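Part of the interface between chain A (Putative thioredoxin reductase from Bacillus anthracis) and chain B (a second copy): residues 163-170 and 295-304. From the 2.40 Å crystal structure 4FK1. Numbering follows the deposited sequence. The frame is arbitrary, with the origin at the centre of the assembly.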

ATOM      1  N   THR A 163      20.851  -5.550 -13.953  1.00 61.31           N
ATOM      2  CA  THR A 163      22.200  -5.073 -13.675  1.00 61.24           C
ATOM      3  C   THR A 163      22.223  -3.605 -13.254  1.00 63.28           C
ATOM      4  O   THR A 163      22.749  -3.281 -12.193  1.00 62.26           O
ATOM      5  CB  THR A 163      23.147  -5.286 -14.867  1.00 59.61           C
ATOM      6  OG1 THR A 163      23.224  -6.683 -15.169  1.00 56.32           O
ATOM      7  CG2 THR A 163      24.532  -4.782 -14.523  1.00 58.41           C
ATOM      8  N   LYS A 164      21.639  -2.734 -14.078  1.00 68.14           N
ATOM      9  CA  LYS A 164      21.651  -1.293 -13.823  1.00 71.69           C
ATOM     10  C   LYS A 164      21.138  -0.993 -12.419  1.00 76.74           C
ATOM     11  O   LYS A 164      21.692  -0.156 -11.701  1.00 79.73           O
ATOM     12  CB  LYS A 164      20.795  -0.537 -14.842  1.00 72.71           C
ATOM     13  CG  LYS A 164      21.188  -0.699 -16.290  1.00 66.69           C
ATOM     14  CD  LYS A 164      20.585   0.417 -17.124  1.00 74.29           C
ATOM     15  CE  LYS A 164      20.927   0.274 -18.593  1.00 79.01           C
ATOM     16  NZ  LYS A 164      20.783   1.577 -19.307  1.00 86.68           N
ATOM     17  N   LEU A 165      20.086  -1.706 -12.033  1.00 75.32           N
ATOM     18  CA  LEU A 165      19.489  -1.584 -10.710  1.00 72.33           C
ATOM     19  C   LEU A 165      20.413  -2.089  -9.598  1.00 62.54           C
ATOM     20  O   LEU A 165      20.605  -1.414  -8.597  1.00 62.17           O
ATOM     21  CB  LEU A 165      18.163  -2.341 -10.684  1.00 71.33           C
ATOM     22  CG  LEU A 165      17.354  -2.348  -9.389  1.00 74.67           C
ATOM     23  CD1 LEU A 165      17.206  -0.955  -8.829  1.00 61.37           C
ATOM     24  CD2 LEU A 165      15.982  -2.974  -9.645  1.00 79.23           C
ATOM     25  N   VAL A 166      20.968  -3.283  -9.777  1.00 57.88           N
ATOM     26  CA  VAL A 166      21.848  -3.878  -8.777  1.00 57.80           C
ATOM     27  C   VAL A 166      23.080  -3.010  -8.535  1.00 63.09           C
ATOM     28  O   VAL A 166      23.528  -2.855  -7.401  1.00 64.43           O
ATOM     29  CB  VAL A 166      22.276  -5.298  -9.185  1.00 53.57           C
ATOM     30  CG1 VAL A 166      23.497  -5.726  -8.406  1.00 55.30           C
ATOM     31  CG2 VAL A 166      21.137  -6.267  -8.932  1.00 54.71           C
ATOM     32  N   TYR A 167      23.593  -2.423  -9.610  1.00 63.55           N
ATOM     33  CA  TYR A 167      24.745  -1.528  -9.564  1.00 64.63           C
ATOM     34  C   TYR A 167      24.589  -0.371  -8.554  1.00 65.69           C
ATOM     35  O   TYR A 167      25.579   0.259  -8.171  1.00 65.99           O
ATOM     36  CB  TYR A 167      25.018  -0.995 -10.979  1.00 68.97           C
ATOM     37  CG  TYR A 167      26.343  -0.282 -11.184  1.00 73.29           C
ATOM     38  CD1 TYR A 167      26.419   1.103 -11.132  1.00 74.25           C
ATOM     39  CD2 TYR A 167      27.515  -0.995 -11.457  1.00 71.37           C
ATOM     40  CE1 TYR A 167      27.617   1.762 -11.333  1.00 77.07           C
ATOM     41  CE2 TYR A 167      28.727  -0.334 -11.656  1.00 73.08           C
ATOM     42  CZ  TYR A 167      28.765   1.043 -11.595  1.00 77.53           C
ATOM     43  OH  TYR A 167      29.946   1.721 -11.791  1.00 84.48           O
ATOM     44  N   ASN A 168      23.358  -0.095  -8.126  1.00 61.50           N
ATOM     45  CA  ASN A 168      23.124   0.895  -7.071  1.00 70.38           C
ATOM     46  C   ASN A 168      23.806   0.531  -5.753  1.00 70.13           C
ATOM     47  O   ASN A 168      24.249   1.405  -5.000  1.00 66.59           O
ATOM     48  CB  ASN A 168      21.616   1.081  -6.774  1.00 73.85           C
ATOM     49  CG  ASN A 168      20.943   2.103  -7.679  1.00 73.87           C
ATOM     50  OD1 ASN A 168      21.142   3.304  -7.531  1.00 75.39           O
ATOM     51  ND2 ASN A 168      20.118   1.622  -8.606  1.00 74.48           N
ATOM     52  N   TRP A 169      23.841  -0.758  -5.447  1.00 71.79           N
ATOM     53  CA  TRP A 169      24.339  -1.192  -4.152  1.00 72.50           C
ATOM     54  C   TRP A 169      25.811  -1.592  -4.219  1.00 69.09           C
ATOM     55  O   TRP A 169      26.549  -1.423  -3.252  1.00 75.50           O
ATOM     56  CB  TRP A 169      23.432  -2.287  -3.559  1.00 58.33           C
ATOM     57  CG  TRP A 169      22.100  -1.710  -3.109  1.00 67.37           C
ATOM     58  CD1 TRP A 169      21.803  -1.217  -1.872  1.00 73.06           C
ATOM     59  CD2 TRP A 169      20.922  -1.516  -3.909  1.00 59.53           C
ATOM     60  NE1 TRP A 169      20.515  -0.747  -1.844  1.00 71.96           N
ATOM     61  CE2 TRP A 169      19.953  -0.915  -3.083  1.00 72.46           C
ATOM     62  CE3 TRP A 169      20.594  -1.796  -5.241  1.00 67.27           C
ATOM     63  CZ2 TRP A 169      18.667  -0.593  -3.545  1.00 73.99           C
ATOM     64  CZ3 TRP A 169      19.335  -1.471  -5.701  1.00 59.03           C
ATOM     65  CH2 TRP A 169      18.381  -0.876  -4.854  1.00 71.61           C
ATOM     66  N   SER A 170      26.241  -2.092  -5.374  1.00 66.85           N
ATOM     67  CA  SER A 170      27.643  -2.458  -5.561  1.00 69.34           C
ATOM     68  C   SER A 170      28.096  -2.337  -7.015  1.00 72.70           C
ATOM     69  O   SER A 170      27.383  -2.760  -7.930  1.00 72.75           O
ATOM     70  CB  SER A 170      27.923  -3.872  -5.054  1.00 66.70           C
ATOM     71  OG  SER A 170      29.317  -4.147  -5.125  1.00 64.06           O
TER
ATOM     72  N   ILE B 295      11.633   6.903  -8.492  1.00 61.04           N
ATOM     73  CA  ILE B 295      12.726   7.860  -8.335  1.00 63.79           C
ATOM     74  C   ILE B 295      14.087   7.188  -8.585  1.00 66.91           C
ATOM     75  O   ILE B 295      14.886   7.662  -9.390  1.00 66.06           O
ATOM     76  CB  ILE B 295      12.663   8.547  -6.936  1.00 66.53           C
ATOM     77  CG1 ILE B 295      11.412   9.431  -6.845  1.00 67.86           C
ATOM     78  CG2 ILE B 295      13.871   9.398  -6.681  1.00 62.50           C
ATOM     79  CD1 ILE B 295      11.067   9.880  -5.448  1.00 59.88           C
ATOM     80  N   ASN B 296      14.333   6.071  -7.911  1.00 59.46           N
ATOM     81  CA  ASN B 296      15.568   5.333  -8.094  1.00 61.41           C
ATOM     82  C   ASN B 296      15.725   4.807  -9.522  1.00 66.69           C
ATOM     83  O   ASN B 296      16.826   4.796 -10.064  1.00 73.00           O
ATOM     84  CB  ASN B 296      15.659   4.184  -7.091  1.00 61.48           C
ATOM     85  CG  ASN B 296      17.069   3.626  -6.982  1.00 70.24           C
ATOM     86  OD1 ASN B 296      17.356   2.532  -7.466  1.00 71.63           O
ATOM     87  ND2 ASN B 296      17.959   4.385  -6.354  1.00 69.94           N
ATOM     88  N   SER B 297      14.617   4.394 -10.128  1.00 67.84           N
ATOM     89  CA  SER B 297      14.618   3.864 -11.490  1.00 68.97           C
ATOM     90  C   SER B 297      14.949   4.938 -12.532  1.00 74.94           C
ATOM     91  O   SER B 297      15.622   4.663 -13.534  1.00 80.77           O
ATOM     92  CB  SER B 297      13.269   3.203 -11.806  1.00 67.55           C
ATOM     93  OG  SER B 297      13.249   2.641 -13.106  1.00 67.93           O
ATOM     94  N   ASP B 298      14.487   6.161 -12.291  1.00 72.48           N
ATOM     95  CA  ASP B 298      14.784   7.283 -13.180  1.00 78.65           C
ATOM     96  C   ASP B 298      16.196   7.854 -13.006  1.00 76.77           C
ATOM     97  O   ASP B 298      16.757   8.442 -13.928  1.00 72.29           O
ATOM     98  CB  ASP B 298      13.760   8.398 -12.987  1.00 82.95           C
ATOM     99  CG  ASP B 298      12.428   8.074 -13.615  1.00 88.48           C
ATOM    100  OD1 ASP B 298      12.414   7.410 -14.674  1.00 89.77           O
ATOM    101  OD2 ASP B 298      11.394   8.488 -13.051  1.00 91.06           O
ATOM    102  N   ILE B 299      16.738   7.715 -11.803  1.00 71.44           N
ATOM    103  CA  ILE B 299      18.100   8.131 -11.511  1.00 76.08           C
ATOM    104  C   ILE B 299      19.086   7.151 -12.167  1.00 79.43           C
ATOM    105  O   ILE B 299      19.935   7.542 -12.960  1.00 74.29           O
ATOM    106  CB  ILE B 299      18.346   8.186  -9.994  1.00 72.47           C
ATOM    107  CG1 ILE B 299      17.596   9.360  -9.372  1.00 69.35           C
ATOM    108  CG2 ILE B 299      19.824   8.338  -9.701  1.00 75.60           C
ATOM    109  CD1 ILE B 299      17.884   9.528  -7.906  1.00 69.90           C
ATOM    110  N   THR B 300      18.938   5.874 -11.835  1.00 76.58           N
ATOM    111  CA  THR B 300      19.701   4.793 -12.442  1.00 75.84           C
ATOM    112  C   THR B 300      19.740   4.886 -13.965  1.00 80.03           C
ATOM    113  O   THR B 300      20.777   4.662 -14.582  1.00 87.50           O
ATOM    114  CB  THR B 300      19.105   3.435 -12.027  1.00 69.59           C
ATOM    115  OG1 THR B 300      19.533   3.115 -10.699  1.00 67.77           O
ATOM    116  CG2 THR B 300      19.534   2.333 -12.974  1.00 68.65           C
ATOM    117  N   ASP B 301      18.609   5.234 -14.566  1.00 81.41           N
ATOM    118  CA  ASP B 301      18.522   5.360 -16.015  1.00 87.91           C
ATOM    119  C   ASP B 301      19.503   6.406 -16.533  1.00 93.88           C
ATOM    120  O   ASP B 301      20.207   6.177 -17.522  1.00 94.00           O
ATOM    121  CB  ASP B 301      17.095   5.719 -16.441  1.00 92.66           C
ATOM    122  CG  ASP B 301      16.421   4.610 -17.236  1.00 96.41           C
ATOM    123  OD1 ASP B 301      15.324   4.160 -16.831  1.00 95.29           O
ATOM    124  OD2 ASP B 301      16.986   4.194 -18.271  1.00 99.32           O
ATOM    125  N   GLU B 302      19.558   7.542 -15.842  1.00 95.52           N
ATOM    126  CA  GLU B 302      20.369   8.677 -16.281  1.00100.29           C
ATOM    127  C   GLU B 302      21.840   8.568 -15.871  1.00 97.80           C
ATOM    128  O   GLU B 302      22.713   9.101 -16.551  1.00 97.81           O
ATOM    129  CB  GLU B 302      19.764  10.005 -15.789  1.00103.25           C
ATOM    130  CG  GLU B 302      20.192  10.429 -14.382  1.00103.95           C
ATOM    131  CD  GLU B 302      19.352  11.569 -13.811  1.00101.07           C
ATOM    132  OE1 GLU B 302      18.300  11.900 -14.400  1.00 98.39           O
ATOM    133  OE2 GLU B 302      19.749  12.131 -12.766  1.00 99.65           O
ATOM    134  N   ARG B 303      22.107   7.879 -14.766  1.00 92.89           N
ATOM    135  CA  ARG B 303      23.462   7.797 -14.223  1.00 92.02           C
ATOM    136  C   ARG B 303      24.299   6.683 -14.877  1.00 96.12           C
ATOM    137  O   ARG B 303      25.524   6.786 -14.964  1.00 98.72           O
ATOM    138  CB  ARG B 303      23.427   7.608 -12.702  1.00 83.60           C
ATOM    139  CG  ARG B 303      22.550   8.610 -11.985  1.00 83.93           C
ATOM    140  CD  ARG B 303      23.335   9.789 -11.456  1.00 88.93           C
ATOM    141  NE  ARG B 303      23.490   9.759 -10.002  1.00 88.81           N
ATOM    142  CZ  ARG B 303      22.712  10.427  -9.153  1.00 86.72           C
ATOM    143  NH1 ARG B 303      21.705  11.166  -9.619  1.00 86.51           N
ATOM    144  NH2 ARG B 303      22.937  10.349  -7.842  1.00 78.56           N
ATOM    145  N   PHE B 304      23.633   5.626 -15.339  1.00 94.00           N
ATOM    146  CA  PHE B 304      24.333   4.516 -15.987  1.00 96.42           C
ATOM    147  C   PHE B 304      25.011   4.959 -17.298  1.00101.32           C
ATOM    148  O   PHE B 304      26.180   4.643 -17.545  1.00102.94           O
ATOM    149  CB  PHE B 304      23.380   3.335 -16.234  1.00 92.14           C
ATOM    150  CG  PHE B 304      24.050   1.988 -16.153  1.00 91.19           C
ATOM    151  CD1 PHE B 304      24.707   1.592 -14.989  1.00 89.41           C
ATOM    152  CD2 PHE B 304      24.019   1.122 -17.234  1.00 90.86           C
ATOM    153  CE1 PHE B 304      25.324   0.353 -14.913  1.00 88.17           C
ATOM    154  CE2 PHE B 304      24.623  -0.108 -17.169  1.00 90.70           C
ATOM    155  CZ  PHE B 304      25.280  -0.501 -16.012  1.00 89.47           C
TER

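What does F304(B) do at the end of its stretch? It covers the largest area of any residue here, 102 Å², by using its ring in two ways. One face receives the aliphatic chain of K164(A), whose CG lies 3.8 Å from the F304(B) ring centroid and 24° off the normal, a CH-pi contact. The ring's edge meets the face of Y167(A): the planes stand at 79°, and F304(B) CE1 comes within 3.9 Å of Y167(A) CG.

How does K164(A) bury 91 Å² with a charged side chain? Its chi2 to chi4 are all t, so the methylenes run extended along the phenyl ring, and CE reaches 3.5 Å from CD2 of F304(B). Nearer the backbone, K164(A) CB packs 3.6 Å from T300(B) CG2, and K164(A) CA and T300(B) CA, 6.5 Å apart, are the closest CA pair of the two stretches.

Where is the polar link? N168(A) ND2 donates a hydrogen bond to T300(B) OG1 at 2.6 Å, a short one with an angle of 150°. The same amide nitrogen also donates to L165(A) O within its own chain, at 3.1 Å, which helps hold the amide in place. T300(B) thus offers its methyl to K164(A) and its hydroxyl to N168(A), joining the apolar and polar parts of the contact.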